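Local coordinates for mevalonate 3-kinase (Thermoplasma acidophilum, PDB 4RKS), which phosphorylates the 3-hydroxyl of (R)-mevalonate with ATP, yielding mevalonate 3-phosphate in the alternative mevalonate pathway of extreme acidophiles, at residues A[22-27]-A[68-73]; A[75-80]-A[110-115]. One frame throughout, in Å; residues are numbered along the deposited sequence.

Contact 1 of 2, residues A[22-27]-A[68-73]; sequences YRSIGS and ETRIYA
Ile-25 and Ile-71 face each other as a hydrogen-bonded antiparallel pair, their strands 4.7 Å apart at the closest approach of the axes and running at 164°. Each isoleucine donates its backbone N to the other's O, and Ser-27 and Thr-69 repeat the exchange; Ala-73 N adds a bond to Arg-23 O. A water then donates to both Arg-23 O and Ala-73 O where the ladder ends.

On the face carrying Ser-24, Arg-70 and Tyr-72, the arginine supplies the cross-strand grip. With CG anti to the backbone N (chi1 170°), its chain bends at chi2 and chi3 and folds back over the partner strand. NH1 donates to Ser-24 OG at 2.8 Å, though the bond is bent, 135° at the hydrogen, and the oxygen lies off the guanidinium plane. One guanidinium face lies over Gly-26, whose N sits 3.5 Å above the plane, offset toward the rim; a second water accepts from both this N and NH1. With no side chain at Gly-26, the guanidinium can lie against the backbone here. Beside it, Ser-24 CB lies 3.5 Å from Tyr-72 CB, while the tyrosine ring extends toward Ser-114 and Tyr-80.

The other face is quieter. Ser-27 OG lies 3.4 Å from Thr-69 CB, and the two isoleucines meet loosely, with CG2 of Ile-25 4.5 Å from CB of Ile-71.

Helix 128-141 packs against this second face: Ile-25 and Ile-71 both touch Ala-137, and Ser-133 bonds through its O to Ser-27 OG and through its OG to Thr-69 OG1. At the opposite edge of strand 24-34, Arg-23 and Ser-24 both face Glu-337 in a classic beta bulge, while strand 66-73 passes the sheet on to strand 113-120.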
loop_
_atom_site.group_PDB
_atom_site.type_symbol
_atom_site.label_atom_id
_atom_site.label_comp_id
_atom_site.label_asym_id
_atom_site.label_seq_id
_atom_site.Cartn_x
_atom_site.Cartn_y
_atom_site.Cartn_z
ATOM N N TYR A 22 15.149 -16.485 22.121
ATOM C CA TYR A 22 15.652 -15.200 21.633
ATOM C C TYR A 22 15.001 -14.048 22.390
ATOM O O TYR A 22 14.112 -14.269 23.211
ATOM C CB TYR A 22 15.390 -15.051 20.128
ATOM C CG TYR A 22 16.056 -16.112 19.274
ATOM C CD1 TYR A 22 17.348 -15.932 18.794
ATOM C CD2 TYR A 22 15.394 -17.294 18.952
ATOM C CE1 TYR A 22 17.966 -16.904 18.013
ATOM C CE2 TYR A 22 16.006 -18.269 18.170
ATOM C CZ TYR A 22 17.291 -18.064 17.703
ATOM O OH TYR A 22 17.907 -19.021 16.925
ATOM N N ARG A 23 15.435 -12.821 22.108
ATOM C CA ARG A 23 14.875 -11.642 22.776
ATOM C C ARG A 23 14.090 -10.728 21.834
ATOM O O ARG A 23 13.167 -10.055 22.262
ATOM C CB ARG A 23 15.991 -10.849 23.447
ATOM C CG ARG A 23 16.650 -11.621 24.575
ATOM C CD ARG A 23 18.054 -11.109 24.856
ATOM N NE ARG A 23 18.651 -11.807 25.992
ATOM C CZ ARG A 23 18.652 -11.344 27.237
ATOM N NH1 ARG A 23 18.102 -10.168 27.513
ATOM N NH2 ARG A 23 19.215 -12.052 28.205
ATOM N N SER A 24 14.450 -10.714 20.550
ATOM C CA SER A 24 13.811 -9.814 19.602
ATOM C C SER A 24 13.988 -10.249 18.154
ATOM O O SER A 24 14.859 -11.055 17.831
ATOM C CB SER A 24 14.374 -8.405 19.755
ATOM O OG SER A 24 15.658 -8.336 19.155
ATOM N N ILE A 25 13.163 -9.697 17.277
ATOM C CA ILE A 25 13.350 -9.897 15.844
ATOM C C ILE A 25 12.985 -8.615 15.113
ATOM O O ILE A 25 12.056 -7.917 15.499
ATOM C CB ILE A 25 12.513 -11.088 15.291
ATOM C CG1 ILE A 25 12.892 -11.380 13.836
ATOM C CG2 ILE A 25 11.013 -10.831 15.420
ATOM C CD1 ILE A 25 12.317 -12.680 13.288
ATOM N N GLY A 26 13.742 -8.295 14.071
ATOM C CA GLY A 26 13.458 -7.138 13.255
ATOM C C GLY A 26 12.961 -7.503 11.871
ATOM O O GLY A 26 13.217 -8.602 11.370
ATOM N N SER A 27 12.248 -6.580 11.243
ATOM C CA SER A 27 11.749 -6.806 9.885
ATOM C C SER A 27 11.613 -5.484 9.148
ATOM O O SER A 27 11.733 -4.428 9.756
ATOM C CB SER A 27 10.411 -7.543 9.916
ATOM O OG SER A 27 9.464 -6.822 10.684
ATOM N N GLU A 68 10.628 -0.004 9.207
ATOM C CA GLU A 68 11.397 -0.985 9.995
ATOM C C GLU A 68 10.751 -1.272 11.354
ATOM O O GLU A 68 10.357 -0.364 12.089
ATOM C CB GLU A 68 12.829 -0.520 10.213
ATOM C CG GLU A 68 13.625 -0.313 8.929
ATOM C CD GLU A 68 15.077 0.021 9.211
ATOM O OE1 GLU A 68 15.401 0.368 10.375
ATOM O OE2 GLU A 68 15.891 -0.067 8.270
ATOM N N THR A 69 10.680 -2.553 11.680
ATOM C CA THR A 69 9.931 -3.040 12.827
ATOM C C THR A 69 10.818 -3.844 13.753
ATOM O O THR A 69 11.699 -4.563 13.295
ATOM C CB THR A 69 8.750 -3.912 12.366
ATOM O OG1 THR A 69 7.718 -3.060 11.892
ATOM C CG2 THR A 69 8.201 -4.785 13.502
ATOM N N ARG A 70 10.577 -3.719 15.056
ATOM C CA ARG A 70 11.238 -4.540 16.063
ATOM C C ARG A 70 10.165 -5.079 17.025
ATOM O O ARG A 70 9.423 -4.310 17.657
ATOM C CB ARG A 70 12.310 -3.718 16.797
ATOM C CG ARG A 70 12.934 -4.346 18.038
ATOM C CD ARG A 70 13.936 -5.439 17.729
ATOM N NE ARG A 70 14.857 -5.071 16.659
ATOM C CZ ARG A 70 15.765 -5.891 16.133
ATOM N NH1 ARG A 70 15.901 -7.141 16.590
ATOM N NH2 ARG A 70 16.540 -5.461 15.146
ATOM N N ILE A 71 10.057 -6.398 17.102
ATOM C CA ILE A 71 9.157 -7.044 18.070
ATOM C C ILE A 71 10.012 -7.787 19.073
ATOM O O ILE A 71 10.890 -8.565 18.694
ATOM C CB ILE A 71 8.161 -7.986 17.392
ATOM C CG1 ILE A 71 7.175 -7.164 16.565
ATOM C CG2 ILE A 71 7.413 -8.845 18.441
ATOM C CD1 ILE A 71 6.386 -7.966 15.556
ATOM N N TYR A 72 9.793 -7.515 20.358
ATOM C CA TYR A 72 10.712 -8.019 21.371
ATOM C C TYR A 72 9.993 -8.407 22.652
ATOM O O TYR A 72 8.964 -7.824 23.004
ATOM C CB TYR A 72 11.804 -6.971 21.665
ATOM C CG TYR A 72 11.265 -5.607 22.082
ATOM C CD1 TYR A 72 10.778 -4.710 21.137
ATOM C CD2 TYR A 72 11.233 -5.230 23.414
ATOM C CE1 TYR A 72 10.293 -3.459 21.513
ATOM C CE2 TYR A 72 10.747 -3.988 23.804
ATOM C CZ TYR A 72 10.282 -3.109 22.846
ATOM O OH TYR A 72 9.796 -1.878 23.226
ATOM N N ALA A 73 10.533 -9.408 23.345
ATOM C CA ALA A 73 10.023 -9.788 24.668
ATOM C C ALA A 73 10.060 -8.584 25.600
ATOM O O ALA A 73 11.006 -7.791 25.543
ATOM C CB ALA A 73 10.834 -10.923 25.252
HETATM O O HOH W 1 13.617 -8.417 24.532
HETATM O O HOH W 2 16.677 -9.289 14.224
#

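Contact 2 of 2, residues A[75-80]-A[110-115]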
loop_
_atom_site.group_PDB
_atom_site.type_symbol
_atom_site.label_atom_id
_atom_site.label_comp_id
_atom_site.label_asym_id
_atom_site.label_seq_id
_atom_site.Cartn_x
_atom_site.Cartn_y
_atom_site.Cartn_z
ATOM N N GLU A 75 8.181 -6.777 29.624
ATOM C CA GLU A 75 7.426 -7.037 30.850
ATOM C C GLU A 75 5.966 -6.619 30.720
ATOM O O GLU A 75 5.091 -7.126 31.427
ATOM C CB GLU A 75 8.053 -6.319 32.046
ATOM C CG GLU A 75 9.251 -7.027 32.638
ATOM C CD GLU A 75 10.553 -6.678 31.949
ATOM O OE1 GLU A 75 10.611 -5.641 31.249
ATOM O OE2 GLU A 75 11.525 -7.449 32.112
ATOM N N ALA A 76 5.725 -5.671 29.824
ATOM C CA ALA A 76 4.397 -5.160 29.536
ATOM C C ALA A 76 4.350 -4.790 28.062
ATOM O O ALA A 76 5.392 -4.586 27.443
ATOM C CB ALA A 76 4.080 -3.965 30.412
ATOM N N THR A 77 3.155 -4.715 27.491
ATOM C CA THR A 77 3.043 -4.470 26.061
ATOM C C THR A 77 3.080 -2.972 25.738
ATOM O O THR A 77 2.238 -2.198 26.205
ATOM C CB THR A 77 1.768 -5.094 25.503
ATOM O OG1 THR A 77 1.802 -6.503 25.752
ATOM C CG2 THR A 77 1.663 -4.858 23.996
ATOM N N HIS A 78 4.091 -2.579 24.971
ATOM C CA HIS A 78 4.239 -1.206 24.481
ATOM C C HIS A 78 4.200 -1.162 22.956
ATOM O O HIS A 78 4.734 -2.043 22.277
ATOM C CB HIS A 78 5.552 -0.574 24.944
ATOM C CG HIS A 78 5.725 -0.531 26.431
ATOM N ND1 HIS A 78 5.390 0.571 27.191
ATOM C CD2 HIS A 78 6.230 -1.445 27.294
ATOM C CE1 HIS A 78 5.661 0.327 28.461
ATOM N NE2 HIS A 78 6.170 -0.891 28.552
ATOM N N ILE A 79 3.560 -0.124 22.427
ATOM C CA ILE A 79 3.532 0.141 20.993
ATOM C C ILE A 79 4.166 1.501 20.769
ATOM O O ILE A 79 3.741 2.479 21.377
ATOM C CB ILE A 79 2.101 0.164 20.428
ATOM C CG1 ILE A 79 1.334 -1.099 20.830
ATOM C CG2 ILE A 79 2.125 0.391 18.923
ATOM C CD1 ILE A 79 1.997 -2.351 20.402
ATOM N N TYR A 80 5.174 1.565 19.909
ATOM C CA TYR A 80 5.853 2.826 19.605
ATOM C C TYR A 80 5.860 3.108 18.105
ATOM O O TYR A 80 6.204 2.233 17.313
ATOM C CB TYR A 80 7.309 2.817 20.103
ATOM C CG TYR A 80 7.481 2.722 21.601
ATOM C CD1 TYR A 80 7.316 3.838 22.411
ATOM C CD2 TYR A 80 7.836 1.519 22.204
ATOM C CE1 TYR A 80 7.471 3.752 23.796
ATOM C CE2 TYR A 80 7.989 1.420 23.579
ATOM C CZ TYR A 80 7.800 2.537 24.371
ATOM O OH TYR A 80 7.979 2.456 25.733
ATOM N N THR A 110 8.035 -15.990 26.339
ATOM C CA THR A 110 6.919 -15.230 26.902
ATOM C C THR A 110 5.916 -14.830 25.819
ATOM O O THR A 110 6.281 -14.639 24.659
ATOM C CB THR A 110 7.421 -13.970 27.646
ATOM O OG1 THR A 110 6.307 -13.191 28.081
ATOM C CG2 THR A 110 8.294 -13.117 26.747
ATOM N N LYS A 111 4.649 -14.739 26.204
ATOM C CA LYS A 111 3.606 -14.205 25.334
ATOM C C LYS A 111 3.606 -12.681 25.305
ATOM O O LYS A 111 2.947 -12.086 24.460
ATOM C CB LYS A 111 2.219 -14.671 25.781
ATOM C CG LYS A 111 1.989 -16.164 25.744
ATOM C CD LYS A 111 0.612 -16.499 26.315
ATOM C CE LYS A 111 0.329 -17.994 26.257
ATOM N NZ LYS A 111 -1.033 -18.327 26.787
ATOM N N THR A 112 4.303 -12.042 26.243
ATOM C CA THR A 112 4.251 -10.580 26.322
ATOM C C THR A 112 5.313 -9.939 25.417
ATOM O O THR A 112 6.502 -10.060 25.683
ATOM C CB THR A 112 4.441 -10.082 27.763
ATOM O OG1 THR A 112 3.434 -10.653 28.597
ATOM C CG2 THR A 112 4.311 -8.566 27.824
ATOM N N VAL A 113 4.884 -9.281 24.339
ATOM C CA VAL A 113 5.848 -8.646 23.430
ATOM C C VAL A 113 5.481 -7.197 23.140
ATOM O O VAL A 113 4.319 -6.807 23.257
ATOM C CB VAL A 113 5.979 -9.391 22.071
ATOM C CG1 VAL A 113 6.534 -10.791 22.269
ATOM C CG2 VAL A 113 4.632 -9.410 21.299
ATOM N N SER A 114 6.484 -6.405 22.773
ATOM C CA SER A 114 6.264 -5.010 22.409
ATOM C C SER A 114 6.616 -4.784 20.930
ATOM O O SER A 114 7.335 -5.574 20.322
ATOM C CB SER A 114 7.082 -4.071 23.313
ATOM O OG SER A 114 6.497 -3.951 24.599
ATOM N N TYR A 115 6.082 -3.706 20.363
ATOM C CA TYR A 115 6.238 -3.395 18.942
ATOM C C TYR A 115 6.804 -1.986 18.789
ATOM O O TYR A 115 6.268 -1.039 19.338
ATOM C CB TYR A 115 4.882 -3.522 18.218
ATOM C CG TYR A 115 4.777 -2.899 16.821
ATOM C CD1 TYR A 115 5.588 -3.312 15.769
ATOM C CD2 TYR A 115 3.829 -1.918 16.561
ATOM C CE1 TYR A 115 5.462 -2.740 14.498
ATOM C CE2 TYR A 115 3.694 -1.354 15.306
ATOM C CZ TYR A 115 4.506 -1.759 14.282
ATOM O OH TYR A 115 4.344 -1.177 13.049
HETATM O O HOH W 3 2.253 -8.625 23.961
#
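Ser-114 reaches from strand 113-120 into the backbone of 75-80, and its short side chain can be followed atom by atom. CB comes first, 3.3 Å from His-78 O. Beyond it, OG stands anti to the carbonyl carbon (chi1 -76°), which carries it to the backbone of the neighbouring segment. There it accepts from His-78 N at 2.8 Å in a fairly straight bond, 156° at the hydrogen, and lies 3.1 Å from Ala-76 O. Asp-74 OD2 forms a further hydrogen bond with the same hydroxyl, so one small group joins the loop after strand 66-73 to the start of the next strand. With an alanine in place of this serine, His-78 N and the Asp-74 carboxylate would probably lose the hydroxyl they share, and with it one tie between 75-80 and strand 113-120.

The same OG lies near the plane of the His-78 ring, at its edge, 3.7 Å from CD2; ND1 of that ring is bonded to Glu-85. Thr-112 sends CG2 against the Ala-76 backbone, while a water links Thr-77 OG1 with Val-113 N.

Past the serine, the contact becomes a true parallel bridge. Tyr-115 N donates to His-78 O, and Tyr-115 O receives Tyr-80 N, each at 2.9 Å, so the tyrosine backbone straddles Ile-79. The isoleucine side chain crosses that of Tyr-115 at a slant, bringing CG2 to 3.7 Å from CD2 at the ring edge. Helix 92-99 covers both residues through Val-93.

One residue bonding through its N and O to the two neighbours of the residue it faces is the pattern of a parallel bridge. In this GHMP kinase it leads into the ATP site: Tyr-115 belongs to it, as do Ser-116 to Asn-119 and Ser-124 to Ser-127.

How the contacts relate
Strand 66-73 and strand 113-120 are neighbours in the sheet, so contacts 1 and 2 are successive steps across it. Tyr-72 O and Ser-114 N, 2.9 Å apart, probably form a hydrogen bond between them, and Thr-69 packs against the ring of Tyr-115. Contact 1 is the more buried; the 75-77 end of contact 2 is nearer the surface. Contact 1 is a regular antiparallel ladder with one arginine reaching across it; contact 2 has a single parallel bridge, preceded by looser chain that a serine hydroxyl and a water tie together. Helix 101-108 touches both, through Phe-104 and Phe-108; helix 128-141 packs on contact 1 and helix 92-99 on contact 2.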